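Local structure of conserved Archaeal protein (Sulfolobus acidocaldarius, 4OPC) at residues Q209-G214 against D251-D256; P275-A280 against S436-V441; C336-Y341 against E422-Y427. The protein reduces the double bonds of geranylgeranyl chains in archaeal membrane lipid precursors, using one bound FAD per subunit. All blocks are in the same frame, centred on the assembly; numbering follows the deposited sequence. Where two conformers were deposited one is given.

Contact 1. Residues Q209-G214 against D251-D256; sequences QETSPG and DKYAPD. With PGT ((1S)-2-{[{[(2R)-2,3-dihydroxypropyl]oxy}(hydroxy)phosphoryl]oxy}-1-[(palmitoyloxy)methyl]ethyl stearate), chain C.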
loop_
_atom_site.group_PDB
_atom_site.type_symbol
_atom_site.label_atom_id
_atom_site.label_comp_id
_atom_site.label_asym_id
_atom_site.label_seq_id
_atom_site.Cartn_x
_atom_site.Cartn_y
_atom_site.Cartn_z
ATOM N N GLN A 209 -1.422 -2.707 -21.453
ATOM C CA GLN A 209 -2.272 -3.830 -21.087
ATOM C C GLN A 209 -1.813 -5.169 -21.658
ATOM O O GLN A 209 -2.260 -6.225 -21.199
ATOM C CB GLN A 209 -3.729 -3.530 -21.461
ATOM C CG GLN A 209 -4.267 -2.275 -20.798
ATOM C CD GLN A 209 -3.974 -2.197 -19.295
ATOM O OE1 GLN A 209 -3.945 -3.208 -18.588
ATOM N NE2 GLN A 209 -3.757 -0.983 -18.806
ATOM N N GLU A 210 -0.927 -5.141 -22.648
ATOM C CA GLU A 210 -0.390 -6.369 -23.221
ATOM C C GLU A 210 0.830 -6.875 -22.455
ATOM O O GLU A 210 0.988 -8.081 -22.252
ATOM C CB GLU A 210 -0.022 -6.169 -24.688
ATOM C CG GLU A 210 -1.214 -5.974 -25.592
ATOM C CD GLU A 210 -0.817 -5.783 -27.042
ATOM O OE1 GLU A 210 0.393 -5.880 -27.345
ATOM O OE2 GLU A 210 -1.714 -5.533 -27.874
ATOM N N THR A 211 1.702 -5.962 -22.038
ATOM C CA THR A 211 2.948 -6.363 -21.390
ATOM C C THR A 211 2.866 -6.363 -19.859
ATOM O O THR A 211 3.726 -6.937 -19.197
ATOM C CB THR A 211 4.101 -5.454 -21.822
ATOM O OG1 THR A 211 3.836 -4.133 -21.348
ATOM C CG2 THR A 211 4.230 -5.433 -23.349
ATOM N N SER A 212 1.840 -5.713 -19.309
ATOM C CA SER A 212 1.614 -5.679 -17.860
ATOM C C SER A 212 0.117 -5.545 -17.584
ATOM O O SER A 212 -0.334 -4.545 -17.024
ATOM C CB SER A 212 2.383 -4.518 -17.216
ATOM O OG SER A 212 2.236 -3.312 -17.958
ATOM N N PRO A 213 -0.663 -6.553 -17.986
ATOM C CA PRO A 213 -2.121 -6.423 -17.871
ATOM C C PRO A 213 -2.602 -6.142 -16.453
ATOM O O PRO A 213 -2.298 -6.881 -15.510
ATOM C CB PRO A 213 -2.637 -7.786 -18.348
ATOM C CG PRO A 213 -1.478 -8.710 -18.208
ATOM C CD PRO A 213 -0.275 -7.874 -18.510
ATOM N N GLY A 214 -3.332 -5.045 -16.304
ATOM C CA GLY A 214 -3.900 -4.697 -15.019
ATOM C C GLY A 214 -2.951 -4.004 -14.069
ATOM O O GLY A 214 -3.316 -3.726 -12.930
ATOM N N ASP A 251 13.521 -5.812 -22.303
ATOM C CA ASP A 251 14.266 -5.020 -23.287
ATOM C C ASP A 251 13.490 -3.803 -23.815
ATOM O O ASP A 251 14.093 -2.818 -24.238
ATOM C CB ASP A 251 14.704 -5.886 -24.470
ATOM C CG ASP A 251 15.787 -6.884 -24.106
ATOM O OD1 ASP A 251 16.373 -6.779 -23.004
ATOM O OD2 ASP A 251 16.066 -7.774 -24.939
ATOM N N LYS A 252 12.164 -3.885 -23.811
ATOM C CA LYS A 252 11.329 -2.779 -24.237
ATOM C C LYS A 252 11.502 -1.594 -23.291
ATOM O O LYS A 252 11.541 -0.443 -23.729
ATOM C CB LYS A 252 9.867 -3.223 -24.268
ATOM C CG LYS A 252 8.934 -2.337 -25.069
ATOM C CD LYS A 252 7.554 -2.980 -25.151
ATOM C CE LYS A 252 6.631 -2.223 -26.091
ATOM N NZ LYS A 252 6.545 -0.776 -25.760
ATOM N N TYR A 253 11.630 -1.878 -22.003
ATOM C CA TYR A 253 11.605 -0.831 -20.986
ATOM C C TYR A 253 12.968 -0.513 -20.391
ATOM O O TYR A 253 13.161 0.554 -19.807
ATOM C CB TYR A 253 10.610 -1.201 -19.890
ATOM C CG TYR A 253 9.257 -1.489 -20.482
ATOM C CD1 TYR A 253 8.490 -0.461 -21.015
ATOM C CD2 TYR A 253 8.766 -2.784 -20.551
ATOM C CE1 TYR A 253 7.262 -0.715 -21.585
ATOM C CE2 TYR A 253 7.532 -3.051 -21.126
ATOM C CZ TYR A 253 6.789 -2.006 -21.637
ATOM O OH TYR A 253 5.566 -2.252 -22.216
ATOM N N ALA A 254 13.907 -1.445 -20.532
ATOM C CA ALA A 254 15.247 -1.267 -19.987
ATOM C C ALA A 254 16.279 -1.850 -20.943
ATOM O O ALA A 254 16.967 -2.816 -20.608
ATOM C CB ALA A 254 15.352 -1.931 -18.616
ATOM N N PRO A 255 16.401 -1.265 -22.144
ATOM C CA PRO A 255 17.372 -1.785 -23.107
ATOM C C PRO A 255 18.803 -1.538 -22.638
ATOM O O PRO A 255 19.723 -2.165 -23.153
ATOM C CB PRO A 255 17.083 -0.966 -24.368
ATOM C CG PRO A 255 16.493 0.300 -23.862
ATOM C CD PRO A 255 15.680 -0.090 -22.666
ATOM N N ASP A 256 18.964 -0.657 -21.656
ATOM C CA ASP A 256 20.273 -0.186 -21.215
ATOM C C ASP A 256 20.891 -0.973 -20.063
ATOM O O ASP A 256 22.041 -0.725 -19.705
ATOM C CB ASP A 256 20.189 1.292 -20.814
ATOM C CG ASP A 256 19.104 1.567 -19.773
ATOM O OD1 ASP A 256 17.996 0.993 -19.870
ATOM O OD2 ASP A 256 19.358 2.376 -18.856
HETATM C C48 PGT C . -3.582 -0.209 -12.192
HETATM C C47 PGT C . -3.826 -0.668 -10.769
HETATM C C46 PGT C . -2.661 -1.521 -10.311
HETATM C C45 PGT C . -1.372 -0.737 -10.465
HETATM C C44 PGT C . -0.327 -1.233 -9.487
HETATM C C43 PGT C . 0.722 -2.049 -10.220
HETATM C C42 PGT C . 1.650 -2.666 -9.197
HETATM C C41 PGT C . 2.424 -1.548 -8.545
HETATM C C40 PGT C . 3.756 -2.053 -8.049
HETATM C C39 PGT C . 4.716 -0.885 -8.085
HETATM C C38 PGT C . 4.165 0.245 -7.254
HETATM C C37 PGT C . 5.044 1.459 -7.442
HETATM C C36 PGT C . 4.545 2.546 -6.523
HETATM C C35 PGT C . 5.154 3.879 -6.892
HETATM C C34 PGT C . 4.669 4.926 -5.908
HETATM C C33 PGT C . 4.966 6.328 -6.395
HETATM C C32 PGT C . 5.341 7.236 -5.240
HETATM C C31 PGT C . 4.126 7.748 -4.482
HETATM O O31 PGT C . 4.091 7.578 -3.277
HETATM O O2 PGT C . 3.047 8.396 -5.133
HETATM C C2 PGT C . 3.006 9.810 -5.057
HETATM C C1 PGT C . 2.423 10.324 -3.757
HETATM O O3P PGT C . 2.297 9.397 -2.696
HETATM P P PGT C . 0.842 9.065 -2.161
HETATM O O1P PGT C . -0.013 8.958 -3.405
HETATM O O2P PGT C . 0.810 7.761 -1.379
HETATM O O4P PGT C . 0.249 10.210 -1.227
HETATM C C4 PGT C . 0.807 11.507 -1.156
HETATM C C5 PGT C . -0.037 12.416 -0.292
HETATM O O5 PGT C . 0.745 12.912 0.771
HETATM C C6 PGT C . -1.217 11.646 0.251
HETATM O O6 PGT C . -1.069 11.395 1.629
HETATM C C3 PGT C . 2.101 10.402 -6.122
HETATM O O3 PGT C . 2.566 10.195 -7.434
HETATM C C11 PGT C . 1.517 10.033 -8.359
HETATM O O11 PGT C . 0.557 10.776 -8.320
HETATM C C12 PGT C . 1.580 8.928 -9.393
HETATM C C13 PGT C . 0.633 9.214 -10.539
HETATM C C14 PGT C . 0.708 8.077 -11.536
HETATM C C15 PGT C . -0.430 7.105 -11.308
HETATM C C16 PGT C . -0.437 6.045 -12.391
HETATM C C17 PGT C . -1.832 5.950 -12.971
HETATM C C18 PGT C . -1.820 5.144 -14.252
HETATM C C19 PGT C . -3.143 5.314 -14.973
HETATM C C20 PGT C . -3.263 6.708 -15.557
HETATM C C21 PGT C . -3.474 6.616 -17.055
HETATM C C22 PGT C . -4.335 7.763 -17.541
HETATM C C23 PGT C . -5.020 7.345 -18.824
HETATM C C24 PGT C . -6.094 8.344 -19.194
HETATM C C25 PGT C . -7.410 7.626 -19.404
HETATM C C26 PGT C . -8.480 8.258 -18.539
#
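The hydroxyl groups of T211 and Y253 meet at the centre of this contact, where the loop of a β-hairpin, joining 202-206 and 216-221, neighbouring antiparallel strands of the eight-stranded mixed sheet, reaches the last turn of helix 242-253. Both segments lie in the geranylgeranyl reductase catalytic domain.

The polar component is one hydrogen bond, T211 OG1 to Y253 OH at 2.7 Å, in which either oxygen could donate. T211 OG1 reaches the phenol at the ring edge, near its plane, and the two side chains arrive from opposite directions. A chi1 of 65° sets OG1 between the backbone N and the carbonyl carbon of T211, which turns it to Y253 OH; T211 CB and CG2 lie beside that phenol oxygen, 3.5 and 3.6 Å from it. The threonine backbone is itself held, because D208 OD1 accepts from the amides of E210 and T211, while the T211 carbonyl accepts from the indole of W217.

Packing gathers round the Y253 ring. One face has K252 CB against it, 3.8 Å above the plane and toward the rim. W217 stacks on Y253 as well, which makes this tryptophan a second link between tyrosine and loop, and F206 meets the same ring at an inclined angle.

Within the loop, a further hydrogen bond draws its two ends together. G214 N donates to Q209 OE1 at 3.0 Å, with an almost straight N-H...O angle of 175°. The positive phi of G214 (82°) favours glycine. Its carbonyl accepts a hydrogen bond from Q356 NE2 and also borders the lipid pocket, where G214 O stands 3.5 Å from C46 of the bound lipid's acyl chain.

Contact 2. Residues P275-A280 against S436-V441; sequences PLYTMA and SWRREV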
loop_
_atom_site.group_PDB
_atom_site.type_symbol
_atom_site.label_atom_id
_atom_site.label_comp_id
_atom_site.label_asym_id
_atom_site.label_seq_id
_atom_site.Cartn_x
_atom_site.Cartn_y
_atom_site.Cartn_z
ATOM N N PRO A 275 -9.300 0.083 2.091
ATOM C CA PRO A 275 -8.737 -0.633 3.247
ATOM C C PRO A 275 -9.706 -1.658 3.837
ATOM O O PRO A 275 -10.871 -1.741 3.437
ATOM C CB PRO A 275 -8.454 0.483 4.261
ATOM C CG PRO A 275 -9.297 1.643 3.827
ATOM C CD PRO A 275 -9.518 1.515 2.351
ATOM N N LEU A 276 -9.214 -2.457 4.785
ATOM C CA LEU A 276 -10.095 -3.311 5.574
ATOM C C LEU A 276 -11.265 -2.479 6.070
ATOM O O LEU A 276 -11.062 -1.368 6.555
ATOM C CB LEU A 276 -9.349 -3.811 6.810
ATOM C CG LEU A 276 -8.604 -5.138 6.889
ATOM C CD1 LEU A 276 -8.317 -5.435 8.364
ATOM C CD2 LEU A 276 -9.343 -6.288 6.237
ATOM N N TYR A 277 -12.483 -3.007 5.955
ATOM C CA TYR A 277 -13.667 -2.249 6.350
ATOM C C TYR A 277 -13.572 -1.729 7.779
ATOM O O TYR A 277 -13.961 -0.591 8.050
ATOM C CB TYR A 277 -14.934 -3.070 6.152
ATOM C CG TYR A 277 -15.385 -3.133 4.715
ATOM C CD1 TYR A 277 -15.550 -1.971 3.973
ATOM C CD2 TYR A 277 -15.631 -4.348 4.092
ATOM C CE1 TYR A 277 -15.981 -2.020 2.656
ATOM C CE2 TYR A 277 -16.057 -4.401 2.769
ATOM C CZ TYR A 277 -16.217 -3.234 2.069
ATOM O OH TYR A 277 -16.642 -3.270 0.754
ATOM N N THR A 278 -13.051 -2.559 8.683
ATOM C CA THR A 278 -12.540 -2.046 9.948
ATOM C C THR A 278 -11.111 -2.509 10.164
ATOM O O THR A 278 -10.781 -3.684 9.942
ATOM C CB THR A 278 -13.411 -2.404 11.172
ATOM O OG1 THR A 278 -12.775 -1.879 12.345
ATOM C CG2 THR A 278 -13.565 -3.914 11.333
ATOM N N MET A 279 -10.272 -1.578 10.604
ATOM C CA MET A 279 -8.881 -1.854 10.936
ATOM C C MET A 279 -8.723 -1.992 12.444
ATOM O O MET A 279 -7.604 -2.106 12.950
ATOM C CB MET A 279 -7.977 -0.742 10.389
ATOM C CG MET A 279 -8.041 -0.666 8.859
ATOM S SD MET A 279 -7.336 0.859 8.182
ATOM C CE MET A 279 -5.603 0.461 8.172
ATOM N N ALA A 280 -9.845 -2.020 13.165
ATOM C CA ALA A 280 -9.834 -2.150 14.627
ATOM C C ALA A 280 -10.865 -3.164 15.090
ATOM O O ALA A 280 -11.982 -3.205 14.568
ATOM C CB ALA A 280 -10.118 -0.800 15.285
ATOM N N SER A 436 -24.275 -2.233 8.306
ATOM C CA SER A 436 -25.145 -1.559 7.347
ATOM C C SER A 436 -24.338 -0.678 6.396
ATOM O O SER A 436 -24.640 -0.602 5.208
ATOM C CB SER A 436 -26.242 -0.757 8.056
ATOM O OG SER A 436 -25.692 0.217 8.923
ATOM N N TRP A 437 -23.298 -0.034 6.913
ATOM C CA TRP A 437 -22.431 0.799 6.088
ATOM C C TRP A 437 -21.661 -0.049 5.075
ATOM O O TRP A 437 -21.608 0.290 3.883
ATOM C CB TRP A 437 -21.481 1.594 6.981
ATOM C CG TRP A 437 -20.438 2.373 6.241
ATOM C CD1 TRP A 437 -20.564 3.635 5.724
ATOM C CD2 TRP A 437 -19.110 1.947 5.941
ATOM N NE1 TRP A 437 -19.383 4.018 5.131
ATOM C CE2 TRP A 437 -18.477 2.999 5.245
ATOM C CE3 TRP A 437 -18.383 0.786 6.214
ATOM C CZ2 TRP A 437 -17.157 2.916 4.800
ATOM C CZ3 TRP A 437 -17.076 0.704 5.771
ATOM C CH2 TRP A 437 -16.477 1.761 5.071
ATOM N N ARG A 438 -21.080 -1.154 5.543
ATOM C CA ARG A 438 -20.360 -2.074 4.669
ATOM C C ARG A 438 -21.245 -2.565 3.518
ATOM O O ARG A 438 -20.784 -2.663 2.375
ATOM C CB ARG A 438 -19.819 -3.257 5.482
ATOM C CG ARG A 438 -19.072 -4.311 4.673
ATOM C CD ARG A 438 -18.540 -5.419 5.589
ATOM N NE ARG A 438 -19.631 -6.075 6.302
ATOM C CZ ARG A 438 -19.650 -6.327 7.609
ATOM N NH1 ARG A 438 -18.622 -5.997 8.385
ATOM N NH2 ARG A 438 -20.705 -6.923 8.145
ATOM N N ARG A 439 -22.507 -2.868 3.810
ATOM C CA ARG A 439 -23.411 -3.342 2.771
ATOM C C ARG A 439 -23.676 -2.246 1.736
ATOM O O ARG A 439 -23.775 -2.525 0.544
ATOM C CB ARG A 439 -24.707 -3.893 3.377
ATOM C CG ARG A 439 -24.485 -5.170 4.187
ATOM C CD ARG A 439 -25.788 -5.811 4.649
ATOM N NE ARG A 439 -26.431 -5.068 5.731
ATOM C CZ ARG A 439 -26.182 -5.259 7.023
ATOM N NH1 ARG A 439 -25.291 -6.164 7.404
ATOM N NH2 ARG A 439 -26.819 -4.539 7.937
ATOM N N GLU A 440 -23.757 -0.999 2.186
ATOM C CA GLU A 440 -23.889 0.118 1.254
ATOM C C GLU A 440 -22.683 0.215 0.323
ATOM O O GLU A 440 -22.837 0.428 -0.884
ATOM C CB GLU A 440 -24.040 1.445 1.998
ATOM C CG GLU A 440 -25.360 1.657 2.693
ATOM C CD GLU A 440 -25.475 3.065 3.241
ATOM O OE1 GLU A 440 -25.124 3.278 4.421
ATOM O OE2 GLU A 440 -25.900 3.962 2.483
ATOM N N VAL A 441 -21.486 0.063 0.877
ATOM C CA VAL A 441 -20.274 0.155 0.073
ATOM C C VAL A 441 -20.212 -0.996 -0.924
ATOM O O VAL A 441 -19.940 -0.790 -2.113
ATOM C CB VAL A 441 -19.003 0.154 0.954
ATOM C CG1 VAL A 441 -17.758 0.137 0.073
ATOM C CG2 VAL A 441 -18.998 1.370 1.872
#
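Y277 projects from the loop between strands 261-271 and 280-281 against helix 434-452, where W437, R438 and V441 surround its ring from different directions. R438 supplies the approach over a face: its CG lies 3.7 Å from the Y277 ring centroid and 21° off the normal, a CH-pi contact. The arginine crosses the tyrosine at about a right angle, with R438 CD 3.4 Å from Y277 CD2. Its chain runs extended through CG and CD and then bends at chi3 (60°), which leaves the aliphatic part over the ring and inclines the guanidinium 61° to it.

W437 comes in obliquely, with CZ3 3.6 Å from Y277 CD1 and the ring planes nearly perpendicular. At the ring edge, V441 CG1 is 3.8 Å from Y277 CE1 and 3.6 Å from Y277 OH; the valine's other methyl, CG2, rests on a face of the W437 indole. The buried Y277 hydroxyl is hydrogen-bonded to D442 OD1 and R274 NE. Putting an alanine at Y277 would probably open a gap between R438, W437 and V441 and leave D442 and R274 without the phenol that joins them.

Helix 410-425 contributes Y424, which touches Y277 and meets W437 edge-to-face, and helix 332-357 packs on P275 and M279. The loop runs into edge strand 280-281 of the six-stranded sheet, M279 backbone-bonding V286 of strand 284-286.

Contact 3. Residues C336-Y341 against E422-Y427; sequences CYVNEY and ELYLNY. With PGT ((1S)-2-{[{[(2R)-2,3-dihydroxypropyl]oxy}(hydroxy)phosphoryl]oxy}-1-[(palmitoyloxy)methyl]ethyl stearate), chain C.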
loop_
_atom_site.group_PDB
_atom_site.type_symbol
_atom_site.label_atom_id
_atom_site.label_comp_id
_atom_site.label_asym_id
_atom_site.label_seq_id
_atom_site.Cartn_x
_atom_site.Cartn_y
_atom_site.Cartn_z
ATOM N N CYS A 336 -9.289 8.129 11.964
ATOM C CA CYS A 336 -8.028 8.755 11.569
ATOM C C CYS A 336 -7.590 8.271 10.195
ATOM O O CYS A 336 -7.309 9.084 9.303
ATOM C CB CYS A 336 -6.937 8.443 12.610
ATOM S SG CYS A 336 -5.193 8.892 12.185
ATOM N N TYR A 337 -7.554 6.954 9.995
ATOM C CA TYR A 337 -7.044 6.438 8.727
ATOM C C TYR A 337 -7.923 6.790 7.533
ATOM O O TYR A 337 -7.402 7.162 6.478
ATOM C CB TYR A 337 -6.769 4.926 8.770
ATOM C CG TYR A 337 -6.090 4.514 7.503
ATOM C CD1 TYR A 337 -4.733 4.758 7.312
ATOM C CD2 TYR A 337 -6.806 3.972 6.447
ATOM C CE1 TYR A 337 -4.111 4.432 6.118
ATOM C CE2 TYR A 337 -6.187 3.650 5.254
ATOM C CZ TYR A 337 -4.838 3.890 5.096
ATOM O OH TYR A 337 -4.200 3.601 3.916
ATOM N N VAL A 338 -9.238 6.671 7.687
ATOM C CA VAL A 338 -10.143 7.059 6.604
ATOM C C VAL A 338 -9.988 8.543 6.258
ATOM O O VAL A 338 -9.930 8.898 5.078
ATOM C CB VAL A 338 -11.609 6.694 6.930
ATOM C CG1 VAL A 338 -12.552 7.310 5.916
ATOM C CG2 VAL A 338 -11.773 5.168 6.967
ATOM N N ASN A 339 -9.858 9.403 7.261
ATOM C CA ASN A 339 -9.642 10.823 6.987
ATOM C C ASN A 339 -8.309 11.094 6.286
ATOM O O ASN A 339 -8.234 11.917 5.372
ATOM C CB ASN A 339 -9.719 11.649 8.269
ATOM C CG ASN A 339 -11.132 11.771 8.808
ATOM O OD1 ASN A 339 -12.104 11.555 8.087
ATOM N ND2 ASN A 339 -11.250 12.130 10.081
ATOM N N GLU A 340 -7.252 10.403 6.702
ATOM C CA GLU A 340 -5.919 10.703 6.184
ATOM C C GLU A 340 -5.619 10.072 4.827
ATOM O O GLU A 340 -4.780 10.595 4.091
ATOM C CB GLU A 340 -4.836 10.260 7.184
ATOM C CG GLU A 340 -4.854 10.980 8.534
ATOM C CD GLU A 340 -4.462 12.450 8.446
ATOM O OE1 GLU A 340 -3.943 12.879 7.395
ATOM O OE2 GLU A 340 -4.670 13.176 9.439
ATOM N N TYR A 341 -6.263 8.949 4.507
ATOM C CA TYR A 341 -5.941 8.220 3.279
ATOM C C TYR A 341 -7.047 7.288 2.785
ATOM O O TYR A 341 -7.218 7.128 1.571
ATOM C CB TYR A 341 -4.653 7.411 3.466
ATOM C CG TYR A 341 -3.868 7.183 2.197
ATOM C CD1 TYR A 341 -2.939 8.117 1.761
ATOM C CD2 TYR A 341 -4.047 6.030 1.435
ATOM C CE1 TYR A 341 -2.201 7.915 0.603
ATOM C CE2 TYR A 341 -3.319 5.816 0.279
ATOM C CZ TYR A 341 -2.399 6.765 -0.140
ATOM O OH TYR A 341 -1.659 6.573 -1.287
ATOM N N GLU A 422 -18.083 9.909 -0.517
ATOM C CA GLU A 422 -19.074 10.403 0.434
ATOM C C GLU A 422 -19.449 9.357 1.488
ATOM O O GLU A 422 -19.617 9.696 2.657
ATOM C CB GLU A 422 -20.319 10.909 -0.296
ATOM C CG GLU A 422 -20.071 12.170 -1.103
ATOM C CD GLU A 422 -21.284 12.603 -1.906
ATOM O OE1 GLU A 422 -22.293 11.865 -1.910
ATOM O OE2 GLU A 422 -21.226 13.682 -2.535
ATOM N N LEU A 423 -19.590 8.100 1.078
ATOM C CA LEU A 423 -19.851 7.033 2.035
ATOM C C LEU A 423 -18.713 6.948 3.043
ATOM O O LEU A 423 -18.949 6.762 4.237
ATOM C CB LEU A 423 -20.017 5.677 1.343
ATOM C CG LEU A 423 -21.421 5.317 0.861
ATOM C CD1 LEU A 423 -21.382 4.026 0.074
ATOM C CD2 LEU A 423 -22.362 5.187 2.049
ATOM N N TYR A 424 -17.478 7.065 2.560
ATOM C CA TYR A 424 -16.327 7.014 3.456
ATOM C C TYR A 424 -16.194 8.244 4.342
ATOM O O TYR A 424 -15.752 8.126 5.487
ATOM C CB TYR A 424 -15.034 6.713 2.683
ATOM C CG TYR A 424 -14.873 5.241 2.450
ATOM C CD1 TYR A 424 -15.701 4.564 1.555
ATOM C CD2 TYR A 424 -13.934 4.507 3.164
ATOM C CE1 TYR A 424 -15.571 3.214 1.353
ATOM C CE2 TYR A 424 -13.793 3.147 2.969
ATOM C CZ TYR A 424 -14.615 2.502 2.060
ATOM O OH TYR A 424 -14.481 1.147 1.871
ATOM N N LEU A 425 -16.586 9.409 3.836
ATOM C CA LEU A 425 -16.622 10.615 4.664
ATOM C C LEU A 425 -17.690 10.502 5.755
ATOM O O LEU A 425 -17.663 11.230 6.750
ATOM C CB LEU A 425 -16.831 11.867 3.807
ATOM C CG LEU A 425 -15.698 12.125 2.805
ATOM C CD1 LEU A 425 -15.927 13.407 2.020
ATOM C CD2 LEU A 425 -14.346 12.156 3.507
ATOM N N ASN A 426 -18.615 9.565 5.575
ATOM C CA ASN A 426 -19.606 9.245 6.599
ATOM C C ASN A 426 -19.347 7.873 7.217
ATOM O O ASN A 426 -20.279 7.123 7.514
ATOM C CB ASN A 426 -21.018 9.311 6.019
ATOM C CG ASN A 426 -21.419 10.718 5.628
ATOM O OD1 ASN A 426 -21.654 11.568 6.487
ATOM N ND2 ASN A 426 -21.500 10.972 4.327
ATOM N N TYR A 427 -18.071 7.549 7.405
ATOM C CA TYR A 427 -17.680 6.303 8.036
ATOM C C TYR A 427 -18.391 6.157 9.390
ATOM O O TYR A 427 -18.518 7.132 10.126
ATOM C CB TYR A 427 -16.155 6.262 8.215
ATOM C CG TYR A 427 -15.684 4.907 8.680
ATOM C CD1 TYR A 427 -15.375 3.904 7.762
ATOM C CD2 TYR A 427 -15.599 4.611 10.037
ATOM C CE1 TYR A 427 -14.981 2.645 8.188
ATOM C CE2 TYR A 427 -15.214 3.362 10.469
ATOM C CZ TYR A 427 -14.900 2.385 9.548
ATOM O OH TYR A 427 -14.513 1.147 9.991
HETATM C C48 PGT C . -3.582 -0.209 -12.192
HETATM C C47 PGT C . -3.826 -0.668 -10.769
HETATM C C46 PGT C . -2.661 -1.521 -10.311
HETATM C C45 PGT C . -1.372 -0.737 -10.465
HETATM C C44 PGT C . -0.327 -1.233 -9.487
HETATM C C43 PGT C . 0.722 -2.049 -10.220
HETATM C C42 PGT C . 1.650 -2.666 -9.197
HETATM C C41 PGT C . 2.424 -1.548 -8.545
HETATM C C40 PGT C . 3.756 -2.053 -8.049
HETATM C C39 PGT C . 4.716 -0.885 -8.085
HETATM C C38 PGT C . 4.165 0.245 -7.254
HETATM C C37 PGT C . 5.044 1.459 -7.442
HETATM C C36 PGT C . 4.545 2.546 -6.523
HETATM C C35 PGT C . 5.154 3.879 -6.892
HETATM C C34 PGT C . 4.669 4.926 -5.908
HETATM C C33 PGT C . 4.966 6.328 -6.395
HETATM C C32 PGT C . 5.341 7.236 -5.240
HETATM C C31 PGT C . 4.126 7.748 -4.482
HETATM O O31 PGT C . 4.091 7.578 -3.277
HETATM O O2 PGT C . 3.047 8.396 -5.133
HETATM C C2 PGT C . 3.006 9.810 -5.057
HETATM C C1 PGT C . 2.423 10.324 -3.757
HETATM O O3P PGT C . 2.297 9.397 -2.696
HETATM P P PGT C . 0.842 9.065 -2.161
HETATM O O1P PGT C . -0.013 8.958 -3.405
HETATM O O2P PGT C . 0.810 7.761 -1.379
HETATM O O4P PGT C . 0.249 10.210 -1.227
HETATM C C4 PGT C . 0.807 11.507 -1.156
HETATM C C5 PGT C . -0.037 12.416 -0.292
HETATM O O5 PGT C . 0.745 12.912 0.771
HETATM C C6 PGT C . -1.217 11.646 0.251
HETATM O O6 PGT C . -1.069 11.395 1.629
HETATM C C3 PGT C . 2.101 10.402 -6.122
HETATM O O3 PGT C . 2.566 10.195 -7.434
HETATM C C11 PGT C . 1.517 10.033 -8.359
HETATM O O11 PGT C . 0.557 10.776 -8.320
HETATM C C12 PGT C . 1.580 8.928 -9.393
HETATM C C13 PGT C . 0.633 9.214 -10.539
HETATM C C14 PGT C . 0.708 8.077 -11.536
HETATM C C15 PGT C . -0.430 7.105 -11.308
HETATM C C16 PGT C . -0.437 6.045 -12.391
HETATM C C17 PGT C . -1.832 5.950 -12.971
HETATM C C18 PGT C . -1.820 5.144 -14.252
HETATM C C19 PGT C . -3.143 5.314 -14.973
HETATM C C20 PGT C . -3.263 6.708 -15.557
HETATM C C21 PGT C . -3.474 6.616 -17.055
HETATM C C22 PGT C . -4.335 7.763 -17.541
HETATM C C23 PGT C . -5.020 7.345 -18.824
HETATM C C24 PGT C . -6.094 8.344 -19.194
HETATM C C25 PGT C . -7.410 7.626 -19.404
HETATM C C26 PGT C . -8.480 8.258 -18.539
HETATM O O HOH W 1 -14.734 12.441 7.882
#
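The lipid pocket is lined in part by helix 332-357, whose V338 packs against Y424 and Y427 at the C-terminal end of helix 410-425. The valine's two methyls divide the work. Its chi1 of 170° puts CG1 anti to the backbone N, which sends CG1 to the Y424 carbonyl and CG2 to the Y427 ring. CG1 lies 3.3 Å from Y424 O and 4.1 Å from Y424 CB, at the edge of the Y424 ring and near its plane. CG2 comes within 3.9 Å of Y427 CD1, the two side chains crossing at about a right angle. No direct hydrogen bond spans the contact.

A water adds a polar link at the exposed margin. It donates to N339 OD1 at 2.8 Å and, weakly, to the carbonyl of L425. The helix end beside it is held by its own side chain: N426 ND2 donates to E422 O at 2.8 Å from above the carbonyl plane, on a bent path (N-H...O 133°), while the backbone bonds of N426 and Y427 here are weak. The Y427 hydroxyl bonds away from this interface, to the carbonyl of Y277.

Y341, at the end of the wider π-type turn 338-341, faces the bound phospholipid. Its OH donates to the phosphate oxygen O2P at 2.7 Å and is also hydrogen-bonded to N295 ND2. C336, in the same segment, forms a disulfide with C311 that ties this helix to helix 302-322. Y341, H56 and H298, all hydrogen-bonded to this lipid, are the residues known to bind a 2,3-bis-O-phytanyl-glycerol phospholipid, and the phosphate position is consistent with the headgroup site for substrate or product in this reductase.

In the fold
From the N terminus, contact 1 comes first and closes a loop wholly within the catalytic region, tying the turn before strand 216-221 to the end of helix 242-253, with strands 216-221 and 226-234 between. The chain then opens contact 2 at 275-280, before the short strand 280-281. Contact 3 is nested inside the long, mostly helical excursion that follows, joining 336-341 to 422-427 before contact 2 closes on helix 434-452. Contacts 2 and 3 touch, uniting that loop with three helices. Contact 1 lies on the opposite side of the chain's centre, about 35 Å from contact 3 between centres, yet both reach the same bound lipid.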